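Long-range contacts in jacalin-type lectin domain-containing protein (Musa acuminata, PDB 7KMU), which probably binds mannose-containing glycans, as a mannose-specific jacalin-related lectin of banana with antiviral and mitogenic activity: residues Val7-Gly12 with Gly123-Ala128; Tyr24-Val29 with Ile40-Thr45. All coordinates share one frame; numbering follows the deposited sequence. Where two conformers were deposited one is given.

In the fold
Both contacts lie within the jacalin-like lectin domain, but in different four-stranded antiparallel sheets. Contact 1 is mostly buried. It joins two strands of one sheet that are not neighbours, with strand 132-140 between them, so side chains meet without a hydrogen bond across. Contact 2 is partly buried and holds the adjacent strands of a hairpin together. Backbone bonds run between the strands. Arg25, Ser28, Thr43 and Thr45 lie on one face, while Ile26, Val29, Ile42 and Phe44 line the other. That apolar face meets contact 1: Phe124 packs on Ile26 and Ile42. The centres of the two contacts are about 16 Å apart.

Contact 1: residues Val7-Gly12 with Gly123-Ala128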
loop_
_atom_site.group_PDB
_atom_site.type_symbol
_atom_site.label_atom_id
_atom_site.label_comp_id
_atom_site.label_asym_id
_atom_site.label_seq_id
_atom_site.Cartn_x
_atom_site.Cartn_y
_atom_site.Cartn_z
ATOM N N VAL B 7 -4.488 -0.523 5.777
ATOM C CA VAL B 7 -3.615 0.298 4.939
ATOM C C VAL B 7 -4.455 1.285 4.160
ATOM O O VAL B 7 -5.522 0.943 3.655
ATOM C CB VAL B 7 -2.620 -0.495 4.065
ATOM C CG1 VAL B 7 -1.656 -1.294 4.934
ATOM C CG2 VAL B 7 -3.334 -1.419 3.070
ATOM N N GLY B 8 -3.985 2.517 4.119
ATOM C CA GLY B 8 -4.711 3.616 3.512
ATOM C C GLY B 8 -4.899 4.722 4.538
ATOM O O GLY B 8 -4.286 4.674 5.613
ATOM N N THR B 9 -5.717 5.740 4.240
ATOM C CA THR B 9 -6.442 5.845 2.976
ATOM C C THR B 9 -5.609 6.517 1.899
ATOM O O THR B 9 -4.598 7.180 2.168
ATOM C CB THR B 9 -7.720 6.714 3.157
ATOM O OG1 THR B 9 -7.346 8.015 3.626
ATOM C CG2 THR B 9 -8.742 6.100 4.118
ATOM N N TRP B 10 -6.066 6.341 0.660
ATOM C CA TRP B 10 -5.641 7.096 -0.510
ATOM C C TRP B 10 -6.873 7.892 -0.913
ATOM O O TRP B 10 -7.985 7.353 -0.884
ATOM C CB TRP B 10 -5.228 6.185 -1.663
ATOM C CG TRP B 10 -4.025 5.362 -1.331
ATOM C CD1 TRP B 10 -2.715 5.722 -1.480
ATOM C CD2 TRP B 10 -4.019 4.068 -0.719
ATOM N NE1 TRP B 10 -1.893 4.713 -1.034
ATOM C CE2 TRP B 10 -2.666 3.678 -0.576
ATOM C CE3 TRP B 10 -5.030 3.178 -0.311
ATOM C CZ2 TRP B 10 -2.298 2.450 -0.018
ATOM C CZ3 TRP B 10 -4.665 1.971 0.265
ATOM C CH2 TRP B 10 -3.311 1.631 0.441
ATOM N N GLY B 11 -6.691 9.170 -1.226
ATOM C CA GLY B 11 -7.799 10.034 -1.621
ATOM C C GLY B 11 -7.790 11.364 -0.907
ATOM O O GLY B 11 -6.797 11.732 -0.268
ATOM N N GLY B 12 -8.905 12.072 -1.014
ATOM C CA GLY B 12 -9.063 13.395 -0.420
ATOM C C GLY B 12 -9.505 13.382 1.024
ATOM O O GLY B 12 -9.759 12.322 1.610
ATOM N N GLY B 123 -11.387 -6.446 3.556
ATOM C CA GLY B 123 -12.369 -5.435 3.908
ATOM C C GLY B 123 -11.914 -4.068 3.469
ATOM O O GLY B 123 -10.791 -3.906 2.978
ATOM N N PHE B 124 -12.783 -3.082 3.658
ATOM C CA PHE B 124 -12.535 -1.723 3.181
ATOM C C PHE B 124 -12.942 -0.680 4.201
ATOM O O PHE B 124 -13.801 -0.925 5.059
ATOM C CB PHE B 124 -13.388 -1.472 1.905
ATOM C CG PHE B 124 -13.018 -2.344 0.729
ATOM C CD1 PHE B 124 -13.613 -3.587 0.553
ATOM C CD2 PHE B 124 -12.042 -1.940 -0.174
ATOM C CE1 PHE B 124 -13.230 -4.422 -0.507
ATOM C CE2 PHE B 124 -11.681 -2.763 -1.253
ATOM C CZ PHE B 124 -12.278 -3.998 -1.408
ATOM N N PHE B 125 -12.354 0.500 4.075
ATOM C CA PHE B 125 -12.736 1.673 4.841
ATOM C C PHE B 125 -12.417 2.887 3.973
ATOM O O PHE B 125 -11.758 2.738 2.942
ATOM C CB PHE B 125 -12.016 1.736 6.211
ATOM C CG PHE B 125 -10.516 1.890 6.137
ATOM C CD1 PHE B 125 -9.700 0.799 5.858
ATOM C CD2 PHE B 125 -9.915 3.119 6.384
ATOM C CE1 PHE B 125 -8.306 0.939 5.801
ATOM C CE2 PHE B 125 -8.524 3.257 6.328
ATOM C CZ PHE B 125 -7.729 2.161 6.033
ATOM N N GLY B 126 -12.877 4.066 4.365
ATOM C CA GLY B 126 -12.566 5.255 3.573
ATOM C C GLY B 126 -13.409 6.443 3.948
ATOM O O GLY B 126 -13.849 6.549 5.096
ATOM N N ARG B 127 -13.613 7.337 2.977
ATOM C CA ARG B 127 -14.441 8.534 3.127
ATOM C C ARG B 127 -15.378 8.591 1.926
ATOM O O ARG B 127 -14.993 8.160 0.835
ATOM C CB ARG B 127 -13.571 9.795 3.191
ATOM C CG ARG B 127 -12.591 9.814 4.375
ATOM C CD ARG B 127 -11.889 11.151 4.499
ATOM N NE ARG B 127 -12.784 12.198 4.997
ATOM C CZ ARG B 127 -12.875 12.568 6.272
ATOM N NH1 ARG B 127 -12.128 11.981 7.199
ATOM N NH2 ARG B 127 -13.703 13.542 6.628
ATOM N N ALA B 128 -16.593 9.097 2.113
ATOM C CA ALA B 128 -17.559 9.172 1.009
ATOM C C ALA B 128 -18.606 10.219 1.274
ATOM O O ALA B 128 -18.905 10.509 2.427
ATOM C CB ALA B 128 -18.247 7.821 0.810
#
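Phe125 makes the largest share of this contact, reaching across to Val7, Gly8 and Thr9. Its CG sits between the backbone N and the carbonyl carbon (chi1 64°), which stands the ring up from its strand. The CZ corner of the ring lies 3.5 Å from the carbonyl O of Val7. At the neighbouring corner, Thr9 CG2 is 3.6 Å from Phe125 CE2. The Thr9 methyl also meets the backbone at Gly126 CA, 4.0 Å away. Gly8 C is 4.1 Å from Phe125 CZ. All three approaches to the ring are oblique. Gly8 CA lies against one face of the Trp10 ring. The peptide bond before Thr9 is cis.

The Gly12 end is looser. Only the aliphatic part of Arg127 takes part there, with CD 3.8 Å from Gly12 O. The chain bends at chi3 (73°), and the guanidinium turns to the loop after Gly12, where NE bonds to Gly14 O. Thr9 and Arg127 are partly exposed, whereas Phe125 and Gly8 are buried. No hydrogen bond joins the two segments.

The strand axes are 7.3 Å apart at closest approach, and their directions differ by 33°. Strand 132-140 runs between them and bonds to both through its backbone. Beyond 123-128 lies strand 16-19. On the other edge, Val7 pairs with an antiparallel strand of the second subunit, so the sheet continues across the interface.

Contact 2: residues Tyr24-Val29 with Ile40-Thr45; sequences YRIDSV and IEITFT. With EDO (1,2-ethanediol), chain F.
Asp27 and Thr45 meet through a short side-chain bond. Thr45 OG1 donates to Asp27 OD2 at 2.6 Å and uses the syn lone pair of that oxygen. Asp27 CG is anti to the carbonyl carbon (chi1 -55°), and its side chain crosses that of Thr45 at about a right angle. The other carboxylate oxygen, OD1, forms a salt bridge with Arg25, 2.8 Å from NE. The Arg25 chain leaves with CG anti to the backbone N and bends at chi3 (67°), which folds the guanidinium back to Asp27. One face of the guanidinium rests on Thr45 CB. The carboxylate thus ties Arg25 to the hydroxyl of the facing strand. Thr45 OG1 is also bonded to Thr50 OG1 on strand 49-56.

Further along, Ser28 OG lies 3.3 Å from Thr43 CB. A 1,2-ethanediol, probably from the crystallisation liquor, bridges this polar face. Its O2 bonds to Ser28 OG at 2.7 Å, and its O1 donates to Glu41 OE1 at 2.8 Å. On the apolar face, Ile26 CG2 touches Ile42 CG2 at 3.9 Å. Val29 CG1 packs on Ile40 CG1.

Thr43 O accepts from both Asp27 N and Ser28 N, at 2.8 Å from the former. Two residues therefore face one, which is a classic beta bulge. Tyr24 and Arg25 facing Thr45 make a second. The whole is a bulged antiparallel beta hairpin within one sheet of the jacalin-type lectin fold.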
loop_
_atom_site.group_PDB
_atom_site.type_symbol
_atom_site.label_atom_id
_atom_site.label_comp_id
_atom_site.label_asym_id
_atom_site.label_seq_id
_atom_site.Cartn_x
_atom_site.Cartn_y
_atom_site.Cartn_z
ATOM N N TYR B 24 -14.906 -12.230 7.349
ATOM C CA TYR B 24 -14.454 -13.605 7.205
ATOM C C TYR B 24 -14.386 -13.941 5.706
ATOM O O TYR B 24 -13.436 -14.587 5.248
ATOM C CB TYR B 24 -15.427 -14.556 7.921
ATOM C CG TYR B 24 -14.928 -15.983 7.945
ATOM C CD1 TYR B 24 -13.957 -16.386 8.856
ATOM C CD2 TYR B 24 -15.414 -16.927 7.044
ATOM C CE1 TYR B 24 -13.473 -17.693 8.866
ATOM C CE2 TYR B 24 -14.936 -18.238 7.043
ATOM C CZ TYR B 24 -13.970 -18.617 7.964
ATOM O OH TYR B 24 -13.501 -19.910 7.995
ATOM N N ARG B 25 -15.400 -13.467 4.945
ATOM C CA ARG B 25 -15.488 -13.686 3.507
ATOM C C ARG B 25 -16.154 -12.492 2.822
ATOM O O ARG B 25 -17.178 -11.993 3.298
ATOM C CB ARG B 25 -16.302 -14.961 3.241
ATOM C CG ARG B 25 -16.167 -15.552 1.835
ATOM C CD ARG B 25 -16.955 -16.847 1.711
ATOM N NE ARG B 25 -18.394 -16.599 1.803
ATOM C CZ ARG B 25 -19.144 -16.832 2.876
ATOM N NH1 ARG B 25 -20.431 -16.527 2.867
ATOM N NH2 ARG B 25 -18.607 -17.366 3.969
ATOM N N ILE B 26 -15.588 -12.050 1.706
ATOM C CA ILE B 26 -16.175 -11.004 0.887
ATOM C C ILE B 26 -16.948 -11.800 -0.185
ATOM O O ILE B 26 -16.347 -12.566 -0.954
ATOM C CB ILE B 26 -15.129 -10.049 0.269
ATOM C CG1 ILE B 26 -14.407 -9.254 1.382
ATOM C CG2 ILE B 26 -15.820 -9.097 -0.717
ATOM C CD1 ILE B 26 -13.261 -8.382 0.915
ATOM N N ASP B 27 -18.270 -11.637 -0.213
ATOM C CA ASP B 27 -19.144 -12.371 -1.130
ATOM C C ASP B 27 -19.260 -11.727 -2.495
ATOM O O ASP B 27 -19.234 -12.424 -3.518
ATOM C CB ASP B 27 -20.523 -12.594 -0.487
ATOM C CG ASP B 27 -20.410 -13.287 0.860
ATOM O OD1 ASP B 27 -19.862 -14.407 0.906
ATOM O OD2 ASP B 27 -20.825 -12.689 1.869
ATOM N N SER B 28 -19.405 -10.400 -2.516
ATOM C CA SER B 28 -19.501 -9.671 -3.767
ATOM C C SER B 28 -19.172 -8.204 -3.569
ATOM O O SER B 28 -19.243 -7.678 -2.451
ATOM C CB SER B 28 -20.887 -9.846 -4.383
ATOM O OG SER B 28 -21.902 -9.395 -3.503
ATOM N N VAL B 29 -18.793 -7.537 -4.668
ATOM C CA VAL B 29 -18.497 -6.110 -4.666
ATOM C C VAL B 29 -19.187 -5.504 -5.885
ATOM O O VAL B 29 -19.088 -6.059 -6.977
ATOM C CB VAL B 29 -16.960 -5.806 -4.684
ATOM C CG1 VAL B 29 -16.684 -4.308 -4.887
ATOM C CG2 VAL B 29 -16.283 -6.284 -3.400
ATOM N N ILE B 40 -19.145 2.316 -3.833
ATOM C CA ILE B 40 -18.696 0.946 -3.663
ATOM C C ILE B 40 -19.661 0.299 -2.694
ATOM O O ILE B 40 -20.008 0.890 -1.666
ATOM C CB ILE B 40 -17.194 0.806 -3.262
ATOM C CG1 ILE B 40 -16.736 -0.681 -3.293
ATOM C CG2 ILE B 40 -16.867 1.485 -1.907
ATOM C CD1 ILE B 40 -15.190 -0.920 -3.261
ATOM N N GLU B 41 -20.142 -0.880 -3.055
ATOM C CA GLU B 41 -21.066 -1.637 -2.223
ATOM C C GLU B 41 -20.470 -3.020 -2.025
ATOM O O GLU B 41 -20.024 -3.642 -2.989
ATOM C CB GLU B 41 -22.439 -1.705 -2.906
ATOM C CG GLU B 41 -23.489 -2.417 -2.083
ATOM C CD GLU B 41 -24.792 -2.579 -2.835
ATOM O OE1 GLU B 41 -25.006 -3.664 -3.415
ATOM O OE2 GLU B 41 -25.586 -1.614 -2.863
ATOM N N ILE B 42 -20.406 -3.492 -0.768
ATOM C CA ILE B 42 -19.800 -4.788 -0.475
ATOM C C ILE B 42 -20.790 -5.667 0.253
ATOM O O ILE B 42 -21.431 -5.210 1.204
ATOM C CB ILE B 42 -18.479 -4.665 0.362
ATOM C CG1 ILE B 42 -17.483 -3.634 -0.223
ATOM C CG2 ILE B 42 -17.795 -6.017 0.539
ATOM C CD1 ILE B 42 -17.525 -2.269 0.484
ATOM N N THR B 43 -20.914 -6.917 -0.196
ATOM C CA THR B 43 -21.691 -7.932 0.505
ATOM C C THR B 43 -20.640 -8.858 1.114
ATOM O O THR B 43 -19.759 -9.373 0.411
ATOM C CB THR B 43 -22.668 -8.660 -0.416
ATOM O OG1 THR B 43 -23.652 -7.728 -0.853
ATOM C CG2 THR B 43 -23.381 -9.824 0.296
ATOM N N PHE B 44 -20.699 -9.037 2.432
ATOM C CA PHE B 44 -19.710 -9.814 3.140
ATOM C C PHE B 44 -20.320 -10.604 4.275
ATOM O O PHE B 44 -21.396 -10.253 4.764
ATOM C CB PHE B 44 -18.605 -8.880 3.667
ATOM C CG PHE B 44 -19.110 -7.827 4.619
ATOM C CD1 PHE B 44 -19.590 -6.610 4.146
ATOM C CD2 PHE B 44 -19.090 -8.042 5.996
ATOM C CE1 PHE B 44 -20.080 -5.642 5.027
ATOM C CE2 PHE B 44 -19.583 -7.076 6.875
ATOM C CZ PHE B 44 -20.042 -5.871 6.388
ATOM N N THR B 45 -19.584 -11.619 4.733
ATOM C CA THR B 45 -20.018 -12.517 5.798
ATOM C C THR B 45 -19.046 -12.491 6.966
ATOM O O THR B 45 -17.827 -12.539 6.776
ATOM C CB THR B 45 -20.228 -13.917 5.239
ATOM O OG1 THR B 45 -21.221 -13.858 4.211
ATOM C CG2 THR B 45 -20.701 -14.913 6.318
HETATM C C1 EDO F . -22.303 -6.140 -3.573
HETATM O O1 EDO F . -23.371 -5.840 -2.721
HETATM C C2 EDO F . -22.884 -6.539 -4.942
HETATM O O2 EDO F . -23.581 -7.778 -4.855
#